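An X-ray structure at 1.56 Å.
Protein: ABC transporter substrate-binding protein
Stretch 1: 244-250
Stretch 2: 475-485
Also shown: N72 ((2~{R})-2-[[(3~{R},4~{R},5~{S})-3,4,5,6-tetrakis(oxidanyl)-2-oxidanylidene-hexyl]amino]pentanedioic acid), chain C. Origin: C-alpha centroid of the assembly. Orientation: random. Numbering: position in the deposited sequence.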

# COMPACT_ATOMS: atom_id res chain seq x y z
N THR A 244 8.76 -6.43 12.68
CA THR A 244 8.87 -6.55 11.21
C THR A 244 7.46 -6.93 10.81
O THR A 244 6.92 -7.93 11.32
CB THR A 244 9.97 -7.53 10.79
OG1 THR A 244 9.68 -8.82 11.34
CG2 THR A 244 11.36 -7.05 11.19
N ILE A 245 6.82 -6.09 9.99
CA ILE A 245 5.38 -6.15 9.71
C ILE A 245 5.05 -6.60 8.30
O ILE A 245 5.52 -6.00 7.32
CB ILE A 245 4.72 -4.75 10.02
CG1 ILE A 245 5.28 -4.12 11.33
CG2 ILE A 245 3.18 -4.82 10.03
CD1 ILE A 245 4.84 -2.70 11.64
N GLU A 246 4.19 -7.62 8.20
CA GLU A 246 3.68 -8.04 6.90
C GLU A 246 2.57 -7.05 6.47
O GLU A 246 1.99 -6.36 7.31
CB GLU A 246 3.07 -9.43 7.02
CG GLU A 246 4.12 -10.51 7.18
CD GLU A 246 3.60 -11.90 7.48
OE1 GLU A 246 2.51 -12.26 6.97
OE2 GLU A 246 4.30 -12.64 8.21
N PRO A 247 2.22 -6.97 5.17
CA PRO A 247 2.83 -7.73 4.07
C PRO A 247 4.14 -7.08 3.60
O PRO A 247 4.38 -5.87 3.79
CB PRO A 247 1.76 -7.65 2.97
CG PRO A 247 1.04 -6.37 3.20
CD PRO A 247 1.12 -6.10 4.70
N ALA A 248 4.97 -7.88 2.97
CA ALA A 248 6.18 -7.35 2.36
C ALA A 248 5.79 -6.56 1.12
O ALA A 248 4.93 -6.98 0.33
CB ALA A 248 7.10 -8.50 1.99
N GLU A 249 6.39 -5.37 0.96
CA GLU A 249 6.08 -4.55 -0.21
C GLU A 249 7.12 -4.83 -1.29
O GLU A 249 8.32 -4.78 -1.01
CB GLU A 249 6.15 -3.06 0.18
CG GLU A 249 5.09 -2.68 1.20
CD GLU A 249 5.17 -1.21 1.53
OE1 GLU A 249 6.03 -0.83 2.35
OE2 GLU A 249 4.38 -0.43 0.96
N LEU A 250 6.67 -5.17 -2.51
CA LEU A 250 7.61 -5.48 -3.59
C LEU A 250 7.97 -4.22 -4.34
O LEU A 250 7.08 -3.48 -4.79
CB LEU A 250 6.98 -6.47 -4.59
CG LEU A 250 7.74 -6.80 -5.89
CD1 LEU A 250 9.11 -7.39 -5.61
CD2 LEU A 250 6.93 -7.72 -6.76
N GLU A 475 -0.79 -9.47 18.87
CA GLU A 475 0.48 -9.72 18.19
C GLU A 475 0.47 -8.95 16.86
O GLU A 475 -0.43 -9.14 16.02
CB GLU A 475 0.62 -11.22 17.95
CG GLU A 475 1.84 -11.57 17.12
CD GLU A 475 1.82 -13.00 16.61
OE1 GLU A 475 0.72 -13.56 16.39
OE2 GLU A 475 2.92 -13.54 16.39
N LEU A 476 1.46 -8.09 16.66
CA LEU A 476 1.52 -7.33 15.42
C LEU A 476 2.25 -8.19 14.38
O LEU A 476 3.49 -8.15 14.31
CB LEU A 476 2.20 -5.96 15.63
CG LEU A 476 2.39 -5.06 14.38
CD1 LEU A 476 1.06 -4.85 13.57
CD2 LEU A 476 3.00 -3.73 14.78
N LYS A 477 1.51 -9.02 13.64
CA LYS A 477 2.13 -9.83 12.59
C LYS A 477 2.10 -9.04 11.29
O LYS A 477 3.05 -9.08 10.49
CB LYS A 477 1.35 -11.14 12.40
CG LYS A 477 2.08 -12.17 11.54
CD LYS A 477 1.30 -13.48 11.45
CE LYS A 477 2.03 -14.53 10.65
NZ LYS A 477 1.67 -14.49 9.20
N GLY A 478 0.97 -8.37 11.05
CA GLY A 478 0.80 -7.63 9.81
C GLY A 478 -0.29 -6.58 9.92
O GLY A 478 -1.12 -6.63 10.84
N SER A 479 -0.29 -5.64 8.98
CA SER A 479 -1.30 -4.60 8.88
C SER A 479 -1.27 -4.30 7.40
O SER A 479 -0.18 -4.21 6.84
CB SER A 479 -0.88 -3.37 9.67
OG SER A 479 -1.91 -2.40 9.80
N MET A 480 -2.42 -4.15 6.75
CA MET A 480 -2.39 -3.93 5.30
C MET A 480 -1.46 -2.75 4.85
O MET A 480 -0.77 -2.94 3.83
CB MET A 480 -3.79 -3.82 4.71
CG MET A 480 -4.38 -5.19 4.36
SD MET A 480 -3.41 -6.31 3.28
CE MET A 480 -3.00 -5.18 1.88
N PRO A 481 -1.31 -1.63 5.59
CA PRO A 481 -0.34 -0.60 5.17
C PRO A 481 1.14 -0.93 5.51
O PRO A 481 2.01 -0.12 5.19
CB PRO A 481 -0.76 0.63 5.99
CG PRO A 481 -2.10 0.32 6.55
CD PRO A 481 -2.08 -1.15 6.76
N SER A 482 1.42 -2.08 6.17
CA SER A 482 2.77 -2.51 6.62
C SER A 482 3.30 -1.58 7.73
O SER A 482 4.53 -1.40 7.88
CB SER A 482 3.76 -2.61 5.46
OG SER A 482 3.26 -3.46 4.43
N ALA A 483 2.37 -1.02 8.53
CA ALA A 483 2.69 -0.09 9.61
C ALA A 483 1.91 -0.48 10.85
O ALA A 483 0.87 -1.13 10.75
CB ALA A 483 2.31 1.33 9.19
N PRO A 484 2.36 -0.06 12.04
CA PRO A 484 1.61 -0.40 13.26
C PRO A 484 0.16 0.07 13.23
O PRO A 484 -0.16 1.12 12.67
CB PRO A 484 2.37 0.35 14.36
CG PRO A 484 3.76 0.52 13.83
CD PRO A 484 3.56 0.74 12.35
N LEU A 485 -0.71 -0.71 13.87
CA LEU A 485 -2.11 -0.38 14.01
C LEU A 485 -2.31 -0.00 15.48
O LEU A 485 -2.11 -0.84 16.37
CB LEU A 485 -3.03 -1.56 13.63
CG LEU A 485 -4.53 -1.29 13.75
CD1 LEU A 485 -5.01 -0.34 12.64
CD2 LEU A 485 -5.32 -2.58 13.71
OAB N72 C . 13.24 0.31 0.36
CAF N72 C . 11.97 0.25 -0.32
CAG N72 C . 10.89 1.29 0.09
OAC N72 C . 11.16 1.92 1.30
CAH N72 C . 9.48 0.76 -0.17
OAM N72 C . 9.23 -0.57 -0.42
CAI N72 C . 8.16 0.89 0.57
OAD N72 C . 8.38 0.99 1.96
CAJ N72 C . 7.23 1.89 -0.08
OAE N72 C . 7.38 2.12 -1.31
CAK N72 C . 6.17 2.64 0.77
N N72 C . 4.83 2.21 0.43
CA N72 C . 3.89 3.08 -0.16
C N72 C . 4.37 4.39 -0.71
O N72 C . 4.77 4.76 -1.89
CB N72 C . 2.94 2.28 -1.05
CG N72 C . 2.20 2.99 -2.19
CD N72 C . 0.86 2.34 -2.54
OE1 N72 C . 0.16 1.72 -1.66
OE2 N72 C . 0.44 2.43 -3.71
OXT N72 C . 4.24 5.15 0.26
O HOH W 1 5.44 -10.31 10.98

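In this contact residues at least 231 positions apart in sequence touch, and the backbone of Glu-246 makes two of the hydrogen bonds. Its amide N donates to Lys-477 O at 2.9 Å, nearly linear at 171°, and Ser-479 N donates back to Glu-246 O, also at 2.9 Å. The pair of bonds brackets Gly-478 and makes a single beta bridge between it and Glu-246, whose CA atoms lie 4.1 Å apart. Glycine suits this position: Gly-478 CA sits 3.0 Å from Glu-246 O, and a beta carbon built there in ideal geometry would be equally close to that oxygen, a tight fit.

The shortest direct hydrogen bond between the stretches belongs to a side chain. Ser-482 OG donates to Pro-247 O at 2.7 Å. A small hydroxyl reaches this carbonyl from a buried position and satisfies the acceptor of Pro-247, a residue whose nitrogen has no hydrogen to donate. Ser-482 ends a type I turn that starts at Ser-479, closed by a 2.7 Å bond from Ser-482 N to Ser-479 O. Pro-247 follows a cis peptide bond where the chain turns a corner, and its CD packs 3.1 Å from Ser-479 O.

Glu-249 touches both Ser-482 and the ligand: its CG lies 3.8 Å from Ser-482 OG, while its carboxylate accepts hydrogen bonds from N72, Glu-249 OE2 from N72 N at 2.7 Å and Glu-249 OE1 from N72 OAD at 3.0 Å.

Lys-477 and Glu-246 add a salt bridge. Lys-477 NZ lies 3.3 Å from Glu-246 OE1 and 3.4 Å from Glu-246 OE2, so the ammonium addresses both carboxylate oxygens, though each hydrogen bond is weak. Long, flexible side chains suit this edge: the CA-to-CB bond of Lys-477 points sideways, yet the end of its chain comes nearer. One water also links the backbones, donating to Thr-244 O at 2.8 Å and to Lys-477 O at 2.7 Å. Thr-244 O and Lys-477 O, 4.1 Å apart, are both acceptors and cannot bond to each other; the water donates to both, adding a second bond to Lys-477 O.

Packing centres on Ile-245, whose CA-to-CB bond points toward the other stretch and which has the largest covered area of any residue here, 117 Å². Its CD1 meets Leu-476 CD2 at 3.8 Å and Pro-484 CD at 3.7 Å, while its CG2 rests 3.7 Å from Gly-478 CA. A branched aliphatic side chain can thus touch several parts of the loop at once.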